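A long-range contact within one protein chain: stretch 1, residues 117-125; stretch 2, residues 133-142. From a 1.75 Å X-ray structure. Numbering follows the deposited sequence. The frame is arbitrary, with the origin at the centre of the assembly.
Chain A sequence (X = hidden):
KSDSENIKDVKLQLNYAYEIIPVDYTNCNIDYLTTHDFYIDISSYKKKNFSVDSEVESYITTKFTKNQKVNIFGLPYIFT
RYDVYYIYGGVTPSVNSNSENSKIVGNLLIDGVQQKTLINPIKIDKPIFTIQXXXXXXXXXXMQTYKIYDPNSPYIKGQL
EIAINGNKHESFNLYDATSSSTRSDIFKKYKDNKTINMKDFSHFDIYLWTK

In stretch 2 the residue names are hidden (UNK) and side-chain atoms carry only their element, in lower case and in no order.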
# COMPACT_ATOMS: atom_id res chain seq x y z
N THR A 117 9.68 25.85 10.75
CA THR A 117 8.48 25.53 11.49
C THR A 117 7.54 24.96 10.44
O THR A 117 7.16 25.66 9.49
CB THR A 117 7.84 26.78 12.13
OG1 THR A 117 8.72 27.31 13.14
CG2 THR A 117 6.51 26.43 12.77
N LEU A 118 7.19 23.69 10.58
CA LEU A 118 6.31 23.04 9.62
C LEU A 118 4.86 23.33 9.96
O LEU A 118 4.41 23.08 11.07
CB LEU A 118 6.55 21.53 9.64
CG LEU A 118 8.00 21.08 9.41
CD1 LEU A 118 8.10 19.58 9.60
CD2 LEU A 118 8.45 21.48 8.01
N ILE A 119 4.13 23.86 8.98
CA ILE A 119 2.72 24.18 9.16
C ILE A 119 1.86 23.21 8.35
O ILE A 119 1.93 23.19 7.12
CB ILE A 119 2.40 25.63 8.73
CG1 ILE A 119 3.31 26.60 9.48
CG2 ILE A 119 0.94 25.94 9.01
CD1 ILE A 119 3.12 28.06 9.09
N ASN A 120 1.07 22.41 9.05
CA ASN A 120 0.20 21.43 8.41
C ASN A 120 0.92 20.57 7.38
O ASN A 120 0.46 20.41 6.25
CB ASN A 120 -1.00 22.12 7.75
CG ASN A 120 -1.91 22.77 8.77
OD1 ASN A 120 -2.23 22.17 9.80
ND2 ASN A 120 -2.35 23.99 8.48
N PRO A 121 2.08 20.00 7.76
CA PRO A 121 2.84 19.14 6.84
C PRO A 121 2.03 17.88 6.57
O PRO A 121 2.17 17.23 5.53
CB PRO A 121 4.13 18.88 7.60
CG PRO A 121 3.69 18.91 9.02
CD PRO A 121 2.75 20.08 9.07
N ILE A 122 1.19 17.53 7.55
CA ILE A 122 0.32 16.37 7.46
C ILE A 122 -1.05 16.78 7.97
O ILE A 122 -1.20 17.83 8.60
CB ILE A 122 0.83 15.19 8.33
CG1 ILE A 122 0.83 15.59 9.81
CG2 ILE A 122 2.22 14.76 7.88
CD1 ILE A 122 1.10 14.44 10.76
N LYS A 123 -2.06 15.98 7.68
CA LYS A 123 -3.40 16.30 8.14
C LYS A 123 -4.06 15.08 8.77
O LYS A 123 -3.96 13.96 8.26
CB LYS A 123 -4.25 16.83 6.98
CG LYS A 123 -5.59 17.40 7.42
CD LYS A 123 -6.27 18.20 6.32
CE LYS A 123 -7.51 18.91 6.83
NZ LYS A 123 -8.11 19.81 5.81
N ILE A 124 -4.72 15.31 9.90
CA ILE A 124 -5.43 14.27 10.62
C ILE A 124 -6.82 14.83 10.90
O ILE A 124 -6.95 15.85 11.57
CB ILE A 124 -4.72 13.93 11.95
CG1 ILE A 124 -3.36 13.30 11.65
CG2 ILE A 124 -5.58 12.98 12.79
CD1 ILE A 124 -2.56 12.93 12.88
N ASP A 125 -7.85 14.16 10.38
CA ASP A 125 -9.23 14.60 10.53
C ASP A 125 -10.00 14.05 11.73
O ASP A 125 -11.10 14.52 12.03
CB ASP A 125 -10.00 14.30 9.24
CG ASP A 125 -9.58 15.18 8.08
OD1 ASP A 125 -8.84 16.16 8.31
OD2 ASP A 125 -9.99 14.90 6.94
N UNK A 133 -0.78 6.57 13.07
CA UNK A 133 -1.21 7.42 11.95
C UNK A 133 -0.31 8.64 11.82
O UNK A 133 0.11 9.00 10.72
o UNK A 133 -5.02 10.09 10.42
c UNK A 133 -3.14 8.76 11.00
c UNK A 133 -2.66 7.88 12.15
o UNK A 133 -5.36 8.46 11.85
c UNK A 133 -4.61 9.13 11.10
N UNK A 134 -0.01 9.27 12.95
CA UNK A 134 0.84 10.45 12.93
C UNK A 134 2.24 10.08 12.43
O UNK A 134 2.82 10.78 11.59
c UNK A 134 2.45 15.06 14.37
c UNK A 134 0.93 11.05 14.33
c UNK A 134 1.46 12.45 14.36
c UNK A 134 3.32 14.00 14.21
c UNK A 134 1.09 14.83 14.53
c UNK A 134 2.82 12.70 14.20
c UNK A 134 0.60 13.53 14.53
N UNK A 135 2.78 8.98 12.95
CA UNK A 135 4.11 8.52 12.58
C UNK A 135 4.20 8.21 11.09
O UNK A 135 5.13 8.66 10.40
o UNK A 135 6.21 5.66 13.51
c UNK A 135 4.46 7.27 13.42
c UNK A 135 5.91 6.85 13.27
o UNK A 135 6.76 7.70 12.95
N UNK A 136 3.24 7.46 10.57
CA UNK A 136 3.23 7.13 9.15
C UNK A 136 3.22 8.38 8.28
O UNK A 136 4.02 8.51 7.35
c UNK A 136 1.76 6.16 7.33
c UNK A 136 0.74 6.89 6.74
c UNK A 136 0.52 6.83 5.36
c UNK A 136 2.56 5.35 6.54
c UNK A 136 2.01 6.28 8.81
c UNK A 136 1.33 6.02 4.57
c UNK A 136 2.35 5.27 5.15
N UNK A 137 2.32 9.30 8.58
CA UNK A 137 2.20 10.52 7.79
C UNK A 137 3.44 11.40 7.85
O UNK A 137 3.88 11.91 6.83
c UNK A 137 -2.80 10.62 7.58
c UNK A 137 0.96 11.30 8.20
n UNK A 137 -4.10 11.25 7.95
c UNK A 137 -1.59 11.35 8.16
c UNK A 137 -0.33 10.56 7.84
N UNK A 138 4.00 11.57 9.04
CA UNK A 138 5.20 12.39 9.18
C UNK A 138 6.39 11.73 8.49
O UNK A 138 7.19 12.41 7.85
c UNK A 138 6.99 14.15 12.13
c UNK A 138 5.83 11.38 11.38
c UNK A 138 6.74 13.62 10.74
c UNK A 138 5.54 12.67 10.66
N UNK A 139 6.52 10.41 8.59
CA UNK A 139 7.65 9.76 7.92
C UNK A 139 7.51 9.94 6.41
O UNK A 139 8.49 10.22 5.72
n UNK A 139 9.18 5.23 13.28
n UNK A 139 8.48 6.27 11.37
c UNK A 139 8.15 8.02 9.69
c UNK A 139 7.72 8.27 8.26
c UNK A 139 8.51 6.56 9.94
n UNK A 139 10.27 4.82 11.31
c UNK A 139 9.32 5.44 11.99
N UNK A 140 6.30 9.78 5.90
CA UNK A 140 6.09 9.96 4.47
C UNK A 140 6.45 11.38 4.05
O UNK A 140 7.08 11.59 3.01
c UNK A 140 5.16 7.94 2.32
c UNK A 140 4.41 8.23 3.61
o UNK A 140 5.26 8.79 1.44
c UNK A 140 4.63 9.66 4.10
n UNK A 140 5.67 6.71 2.19
N UNK A 141 6.06 12.36 4.87
CA UNK A 141 6.38 13.75 4.56
C UNK A 141 7.90 13.91 4.52
O UNK A 141 8.45 14.52 3.60
c UNK A 141 5.80 14.69 5.62
c UNK A 141 7.62 18.01 6.10
c UNK A 141 6.13 18.22 4.22
c UNK A 141 6.23 16.13 5.45
c UNK A 141 5.71 16.91 4.41
o UNK A 141 7.51 20.06 4.86
c UNK A 141 7.18 16.70 6.28
c UNK A 141 7.08 18.77 5.06
N UNK A 142 8.57 13.37 5.53
CA UNK A 142 10.02 13.45 5.62
C UNK A 142 10.70 12.69 4.48
O UNK A 142 11.73 13.11 3.97
c UNK A 142 10.50 12.91 6.97
c UNK A 142 10.46 13.06 9.46
c UNK A 142 10.10 13.76 8.18
c UNK A 142 10.79 15.12 8.10
O HOH W 1 -7.29 11.21 9.57

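Position 133 carries three carbons in a row, the third bearing two oxygens, a carboxylate on a two-methylene stem. Its CB points toward stretch 1, and one of its oxygens lies 3.8 Å from Ile124 CG2; the residue is Glu133. That oxygen, OE2, accepts a hydrogen bond from water 1 (2.7 Å from the water O), which in turn accepts one from Asp125 N (3.1 Å from that O), so a single water links the carboxylate to the loop backbone.

Position 134 has one carbon followed by a ring of six carbons with no heteroatom. Ile122 CD1 sits over one face of the ring, 3.8 Å from its centroid and 10° off the normal, a CH-pi contact. Ile124 CD1 approaches obliquely, 3.6 Å from a ring carbon. The residue is Phe134, and that ring carbon is CD2.

Position 135 shows two carbons, the second carrying two oxygens. Its CB points away from stretch 1, and nothing there comes within contact range. This is Asp135.

Position 136 again has one carbon and a six-carbon ring without a substituent. Its side chain stays out of reach of stretch 1; the residue is Phe136.

Position 137 has four carbons in an unbranched row ending in nitrogen. That nitrogen donates a hydrogen bond to Lys123 O at 2.7 Å, and nearer the backbone CB packs 3.7 Å from Ile122 CG2. The pattern is that of Lys137. With chi1 in m and chi2 to chi4 all t, the chain is extended, and NZ also lies 2.9 Å from Glu133 OE2, forming a salt bridge one helical turn back.

Position 138 has four carbons forked at the first, one arm two carbons long. Its side chain makes no close contact with stretch 1, but its backbone N lies 3.8 Å from Ile122 CG2. The residue is Ile138.

Position 139 has three carbons, a nitrogen, then a carbon carrying two more nitrogens, a guanidinium group. Its CA-to-CB bond points away from stretch 1, and it makes no contact there. It is therefore Arg139; NE donates to Asp135 OD1 at 2.7 Å in a salt bridge, with an N-H...acceptor angle of 171°.

Position 140 has three carbons, the third bearing one oxygen and one nitrogen, and makes no contact with stretch 1; it is Gln140.

Position 141 has one carbon and a six-carbon ring bearing one oxygen. Pro121 CB stands over one face, 3.7 Å from the ring centroid and only 4° off the normal, while Leu118 CD2 lies 3.6 Å from the ring's oxygen. The residue is Tyr141.

Position 142 has four carbons forked at the second, with no contact to stretch 1 within 4.5 Å: Leu142.

The contact works through one side of the helix. Positions 133, 137 and 141, spaced by four, all direct CB toward stretch 1, and Phe134 brings its ring in from the side. Ile122 fits among them: CG2 approaches Lys137 O to 3.5 Å, while CD1 covers the Phe134 ring. Apolar side-chain packing includes two CH-pi contacts, and the Lys137 ammonium, held by Glu133, adds the sole direct hydrogen bond between the stretches.

Stretch 2 133-142: EFDFKIRQYL
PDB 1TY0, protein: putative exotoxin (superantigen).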